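Local coordinates for protein myosin-2 (Saccharomyces cerevisiae, PDB 2F6H) that carries organelles and vesicles along actin cables in budding yeast, gripping receptor proteins on its cargo through the globular tail domain to which this chain belongs, at residues A[161-166]-A[232-237]; A[202-207]-A[267-272]. One frame throughout, in Å; residues are numbered along the deposited sequence.

Contact 1: A[161-166]-A[232-237]; sequences KLQKQL and VTTLLN
Leu-235 reaches across from helix 225-248 to touch Leu-162, Gln-163 and Leu-166 of helix 130-176, and it takes part in all but one of the residue pairs of the contact. Its CB lies 3.9 Å from CD1 of Leu-166; the two side chains are set at about a right angle, and the same CD1 also rests on the backbone O of Leu-235. From CB the chain runs on with CG anti to the carbonyl carbon (chi1 -65°), which turns the isobutyl group toward the other helix. At the tip, CD2 stands 3.9 Å from CB of Leu-162 and 4.0 Å from CG of Gln-163, so one methyl is shared by two neighbouring residues. Gln-163 stays extended beyond its CG, slanting across the Leu-235 side chain, until NE2 comes 3.9 Å from the CG2 methyl of Thr-234, a packing contact; the amide nitrogen donates instead to the backbone O of Glu-375. Thr-234 likewise turns its OG1 to the carbonyl of Ala-230 in its own helix. The segment axes run in broadly the same direction, 36° apart and 10.4 Å at closest approach, a spacing bridged by side chains. With no hydrogen bond between the segments and Gln-163 NE2 and Thr-234 OG1 engaged with other partners, this helix-helix joint inside the tail domain rests on apolar packing.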
loop_
_atom_site.group_PDB
_atom_site.type_symbol
_atom_site.label_atom_id
_atom_site.label_comp_id
_atom_site.label_asym_id
_atom_site.label_seq_id
_atom_site.Cartn_x
_atom_site.Cartn_y
_atom_site.Cartn_z
ATOM N N LYS A 161 -0.970 -7.240 4.281
ATOM C CA LYS A 161 0.265 -8.005 4.214
ATOM C C LYS A 161 1.495 -7.142 4.535
ATOM O O LYS A 161 2.450 -7.626 5.135
ATOM C CB LYS A 161 0.438 -8.653 2.833
ATOM C CG LYS A 161 -0.535 -9.783 2.565
ATOM C CD LYS A 161 -0.355 -10.345 1.166
ATOM C CE LYS A 161 -1.363 -11.414 0.823
ATOM N NZ LYS A 161 -0.787 -12.762 1.071
ATOM N N LEU A 162 1.440 -5.880 4.123
ATOM C CA LEU A 162 2.534 -4.943 4.342
ATOM C C LEU A 162 2.612 -4.643 5.831
ATOM O O LEU A 162 3.695 -4.597 6.403
ATOM C CB LEU A 162 2.289 -3.625 3.606
ATOM C CG LEU A 162 3.025 -3.285 2.319
ATOM C CD1 LEU A 162 3.579 -4.553 1.671
ATOM C CD2 LEU A 162 2.107 -2.571 1.342
ATOM N N GLN A 163 1.437 -4.412 6.453
ATOM C CA GLN A 163 1.359 -4.189 7.889
ATOM C C GLN A 163 1.935 -5.365 8.668
ATOM O O GLN A 163 2.687 -5.163 9.618
ATOM C CB GLN A 163 -0.068 -3.961 8.299
ATOM C CG GLN A 163 -0.623 -2.608 7.883
ATOM C CD GLN A 163 -2.031 -2.374 8.405
ATOM O OE1 GLN A 163 -2.780 -3.307 8.630
ATOM N NE2 GLN A 163 -2.388 -1.122 8.596
ATOM N N LYS A 164 1.564 -6.586 8.279
ATOM C CA LYS A 164 2.045 -7.802 8.924
ATOM C C LYS A 164 3.574 -7.914 8.858
ATOM O O LYS A 164 4.185 -8.276 9.849
ATOM C CB LYS A 164 1.411 -9.035 8.276
ATOM C CG LYS A 164 0.117 -9.572 8.933
ATOM C CD LYS A 164 -0.832 -8.489 9.419
ATOM C CE LYS A 164 -2.120 -9.083 10.033
ATOM N NZ LYS A 164 -2.742 -10.197 9.238
ATOM N N GLN A 165 4.170 -7.595 7.692
ATOM C CA GLN A 165 5.636 -7.571 7.510
ATOM C C GLN A 165 6.317 -6.545 8.372
ATOM O O GLN A 165 7.401 -6.794 8.851
ATOM C CB GLN A 165 6.051 -7.279 6.066
ATOM C CG GLN A 165 5.911 -8.445 5.109
ATOM C CD GLN A 165 6.900 -8.427 3.928
ATOM O OE1 GLN A 165 7.053 -9.446 3.246
ATOM N NE2 GLN A 165 7.543 -7.289 3.667
ATOM N N LEU A 166 5.699 -5.380 8.537
ATOM C CA LEU A 166 6.179 -4.366 9.489
ATOM C C LEU A 166 5.980 -4.734 10.959
ATOM O O LEU A 166 6.813 -4.419 11.787
ATOM C CB LEU A 166 5.472 -3.038 9.253
ATOM C CG LEU A 166 6.052 -2.068 8.240
ATOM C CD1 LEU A 166 5.208 -0.797 8.300
ATOM C CD2 LEU A 166 7.533 -1.782 8.505
ATOM N N VAL A 232 2.189 4.911 2.447
ATOM C CA VAL A 232 3.217 5.236 3.449
ATOM C C VAL A 232 2.671 5.825 4.760
ATOM O O VAL A 232 3.138 5.465 5.820
ATOM C CB VAL A 232 4.339 6.146 2.840
ATOM C CG1 VAL A 232 5.250 6.678 3.910
ATOM C CG2 VAL A 232 5.128 5.364 1.807
ATOM N N THR A 233 1.704 6.726 4.667
ATOM C CA THR A 233 1.030 7.316 5.816
ATOM C C THR A 233 0.284 6.270 6.654
ATOM O O THR A 233 0.280 6.334 7.879
ATOM C CB THR A 233 0.015 8.395 5.358
ATOM O OG1 THR A 233 0.714 9.484 4.767
ATOM C CG2 THR A 233 -0.735 8.965 6.521
ATOM N N THR A 234 -0.370 5.328 5.982
ATOM C CA THR A 234 -1.072 4.250 6.658
ATOM C C THR A 234 -0.039 3.403 7.397
ATOM O O THR A 234 -0.230 3.052 8.568
ATOM C CB THR A 234 -1.841 3.342 5.675
ATOM O OG1 THR A 234 -2.862 4.086 5.023
ATOM C CG2 THR A 234 -2.473 2.137 6.413
ATOM N N LEU A 235 1.068 3.111 6.720
ATOM C CA LEU A 235 2.122 2.286 7.306
ATOM C C LEU A 235 2.873 2.964 8.452
ATOM O O LEU A 235 3.169 2.322 9.434
ATOM C CB LEU A 235 3.086 1.810 6.227
ATOM C CG LEU A 235 2.443 0.841 5.186
ATOM C CD1 LEU A 235 3.426 0.514 4.087
ATOM C CD2 LEU A 235 1.982 -0.427 5.822
ATOM N N LEU A 236 3.169 4.258 8.346
ATOM C CA LEU A 236 3.881 4.958 9.432
ATOM C C LEU A 236 3.035 5.115 10.686
ATOM O O LEU A 236 3.545 5.028 11.793
ATOM C CB LEU A 236 4.375 6.341 8.998
ATOM C CG LEU A 236 5.566 6.360 8.050
ATOM C CD1 LEU A 236 5.651 7.715 7.415
ATOM C CD2 LEU A 236 6.871 6.000 8.733
ATOM N N ASN A 237 1.755 5.399 10.501
ATOM C CA ASN A 237 0.801 5.438 11.603
ATOM C C ASN A 237 0.672 4.093 12.339
ATOM O O ASN A 237 0.530 4.048 13.583
ATOM C CB ASN A 237 -0.573 5.828 11.055
ATOM C CG ASN A 237 -0.739 7.324 10.926
ATOM O OD1 ASN A 237 -0.387 8.084 11.840
ATOM N ND2 ASN A 237 -1.328 7.756 9.821
#

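Contact 2: A[202-207]-A[267-272]; sequences YTMDDI and TRLEEW
Met-204 and Arg-268 meet where the first turn of helix 204-220 packs against helix 256-275, two members of the all-helical cargo-binding tail. That first turn opens with a capping box: Thr-203 N donates to OD2 of Asp-206 over 3.1 Å at a fairly straight 165°, while Thr-203 OG1 in turn accepts a weak capping bond from Asp-205 N. The packed side of the contact is apolar. Met-204 bends at both chi2 and chi3, curling its thioether so that CE comes 4.2 Å from CG of Leu-269, the two side chains crossing at about a right angle. One turn further on, CG2 of Ile-207 lies 4.4 Å from CD1 of Leu-269, a looser touch. Phe-211 of helix 204-220 and Leu-236 of helix 225-248 also pack on Leu-269, which places this side in the buried interior.

The opposite character appears toward solvent, where Asp-205 and Arg-268 are both exposed. Arg-268 leaves its helix beside Met-204, its NE 4.0 Å from CB of that residue, and a bend at chi3 helps bring the guanidinium round to the carboxylate. One salt bridge results, at the solvent-facing edge of an otherwise apolar joint. The two groups are not coplanar: Asp-205 OD1 lies near the guanidinium plane, 2.7 Å from Arg-268 NH2, yet that nitrogen approaches from above the carboxylate, whose plane is turned 73° from the guanidinium.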
loop_
_atom_site.group_PDB
_atom_site.type_symbol
_atom_site.label_atom_id
_atom_site.label_comp_id
_atom_site.label_asym_id
_atom_site.label_seq_id
_atom_site.Cartn_x
_atom_site.Cartn_y
_atom_site.Cartn_z
ATOM N N TYR A 202 16.186 -7.501 13.251
ATOM C CA TYR A 202 15.998 -6.467 12.277
ATOM C C TYR A 202 16.546 -5.189 12.857
ATOM O O TYR A 202 16.532 -4.996 14.062
ATOM C CB TYR A 202 14.522 -6.340 12.000
ATOM C CG TYR A 202 13.954 -7.605 11.477
ATOM C CD1 TYR A 202 14.117 -7.939 10.140
ATOM C CD2 TYR A 202 13.284 -8.494 12.310
ATOM C CE1 TYR A 202 13.605 -9.111 9.641
ATOM C CE2 TYR A 202 12.765 -9.670 11.817
ATOM C CZ TYR A 202 12.931 -9.965 10.481
ATOM O OH TYR A 202 12.431 -11.115 9.955
ATOM N N THR A 203 17.067 -4.342 11.980
ATOM C CA THR A 203 17.657 -3.064 12.355
ATOM C C THR A 203 16.875 -1.972 11.620
ATOM O O THR A 203 16.073 -2.259 10.727
ATOM C CB THR A 203 19.131 -3.006 11.928
ATOM O OG1 THR A 203 19.226 -2.995 10.499
ATOM C CG2 THR A 203 19.910 -4.207 12.450
ATOM N N MET A 204 17.149 -0.715 11.945
ATOM C CA MET A 204 16.513 0.376 11.216
ATOM C C MET A 204 16.806 0.361 9.723
ATOM O O MET A 204 15.972 0.773 8.923
ATOM C CB MET A 204 16.862 1.725 11.822
ATOM C CG MET A 204 16.134 2.011 13.111
ATOM S SD MET A 204 14.342 1.937 12.988
ATOM C CE MET A 204 14.041 3.162 11.757
ATOM N N ASP A 205 17.963 -0.153 9.333
ATOM C CA ASP A 205 18.296 -0.239 7.910
ATOM C C ASP A 205 17.313 -1.062 7.120
ATOM O O ASP A 205 17.026 -0.725 5.978
ATOM C CB ASP A 205 19.705 -0.765 7.718
ATOM C CG ASP A 205 20.755 0.279 8.094
ATOM O OD1 ASP A 205 20.631 1.449 7.644
ATOM O OD2 ASP A 205 21.683 -0.056 8.861
ATOM N N ASP A 206 16.819 -2.146 7.731
ATOM C CA ASP A 206 15.801 -3.021 7.135
ATOM C C ASP A 206 14.464 -2.308 6.967
ATOM O O ASP A 206 13.740 -2.583 6.019
ATOM C CB ASP A 206 15.617 -4.280 7.981
ATOM C CG ASP A 206 16.894 -5.115 8.063
ATOM O OD1 ASP A 206 17.576 -5.243 7.033
ATOM O OD2 ASP A 206 17.244 -5.605 9.152
ATOM N N ILE A 207 14.142 -1.411 7.901
ATOM C CA ILE A 207 12.918 -0.620 7.837
ATOM C C ILE A 207 13.024 0.388 6.702
ATOM O O ILE A 207 12.075 0.568 5.973
ATOM C CB ILE A 207 12.595 0.133 9.171
ATOM C CG1 ILE A 207 12.567 -0.827 10.368
ATOM C CG2 ILE A 207 11.235 0.868 9.048
ATOM C CD1 ILE A 207 11.618 -1.989 10.191
ATOM N N THR A 267 14.048 9.296 14.364
ATOM C CA THR A 267 14.503 10.437 13.535
ATOM C C THR A 267 14.921 10.031 12.135
ATOM O O THR A 267 14.602 10.731 11.186
ATOM C CB THR A 267 15.653 11.252 14.210
ATOM O OG1 THR A 267 15.208 11.720 15.475
ATOM C CG2 THR A 267 16.035 12.468 13.348
ATOM N N ARG A 268 15.611 8.903 12.012
ATOM C CA ARG A 268 15.959 8.361 10.696
ATOM C C ARG A 268 14.713 8.116 9.793
ATOM O O ARG A 268 14.725 8.438 8.607
ATOM C CB ARG A 268 16.799 7.085 10.863
ATOM C CG ARG A 268 18.241 7.362 11.252
ATOM C CD ARG A 268 19.061 6.112 11.566
ATOM N NE ARG A 268 18.877 5.017 10.609
ATOM C CZ ARG A 268 19.808 4.437 9.826
ATOM N NH1 ARG A 268 21.087 4.815 9.802
ATOM N NH2 ARG A 268 19.439 3.440 9.029
ATOM N N LEU A 269 13.634 7.583 10.357
ATOM C CA LEU A 269 12.364 7.436 9.628
ATOM C C LEU A 269 11.746 8.783 9.270
ATOM O O LEU A 269 11.312 8.994 8.159
ATOM C CB LEU A 269 11.354 6.622 10.442
ATOM C CG LEU A 269 10.937 5.242 9.912
ATOM C CD1 LEU A 269 9.816 4.685 10.803
ATOM C CD2 LEU A 269 10.455 5.347 8.457
ATOM N N GLU A 270 11.697 9.675 10.252
ATOM C CA GLU A 270 11.215 11.055 10.072
ATOM C C GLU A 270 11.966 11.828 8.949
ATOM O O GLU A 270 11.346 12.514 8.151
ATOM C CB GLU A 270 11.331 11.806 11.404
ATOM C CG GLU A 270 10.348 12.950 11.607
ATOM C CD GLU A 270 10.709 13.798 12.843
ATOM O OE1 GLU A 270 11.636 13.392 13.611
ATOM O OE2 GLU A 270 10.059 14.868 13.065
ATOM N N GLU A 271 13.293 11.700 8.889
ATOM C CA GLU A 271 14.091 12.343 7.834
ATOM C C GLU A 271 13.885 11.671 6.475
ATOM O O GLU A 271 13.875 12.344 5.454
ATOM C CB GLU A 271 15.571 12.353 8.196
ATOM C CG GLU A 271 15.914 13.267 9.365
ATOM C CD GLU A 271 16.021 14.759 8.986
ATOM O OE1 GLU A 271 16.233 15.095 7.796
ATOM O OE2 GLU A 271 15.880 15.608 9.891
ATOM N N TRP A 272 13.727 10.354 6.444
ATOM C CA TRP A 272 13.293 9.683 5.212
ATOM C C TRP A 272 12.004 10.297 4.644
ATOM O O TRP A 272 11.894 10.565 3.450
ATOM C CB TRP A 272 13.100 8.196 5.442
ATOM C CG TRP A 272 12.741 7.436 4.195
ATOM C CD1 TRP A 272 13.596 6.854 3.320
ATOM C CD2 TRP A 272 11.428 7.182 3.699
ATOM N NE1 TRP A 272 12.901 6.256 2.303
ATOM C CE2 TRP A 272 11.564 6.442 2.516
ATOM C CE3 TRP A 272 10.151 7.497 4.148
ATOM C CZ2 TRP A 272 10.478 6.016 1.782
ATOM C CZ3 TRP A 272 9.080 7.071 3.419
ATOM C CH2 TRP A 272 9.248 6.355 2.246
#

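How the contacts relate
Contacts 1 and 2 lie about 14 Å apart, centre to centre, and touch directly through helices 225-248 and 256-275: Leu-236 CD2 packs 3.7 Å from Leu-269 CD2, and Val-232 CG1 lies 3.9 Å from CZ3 of Trp-272. Leu-236 points away from helix 130-176, so segment 232-237 presents one face to contact 1 and another to contact 2. Helix 204-220 links them a second way, since its Phe-211 meets both Leu-235 and Leu-269. Along the chain the four segments alternate, so the two contacts interlock four helices of the tail domain. The centre of contact 1 is about 8 Å from the centre of the chain and that of contact 2 about 18 Å.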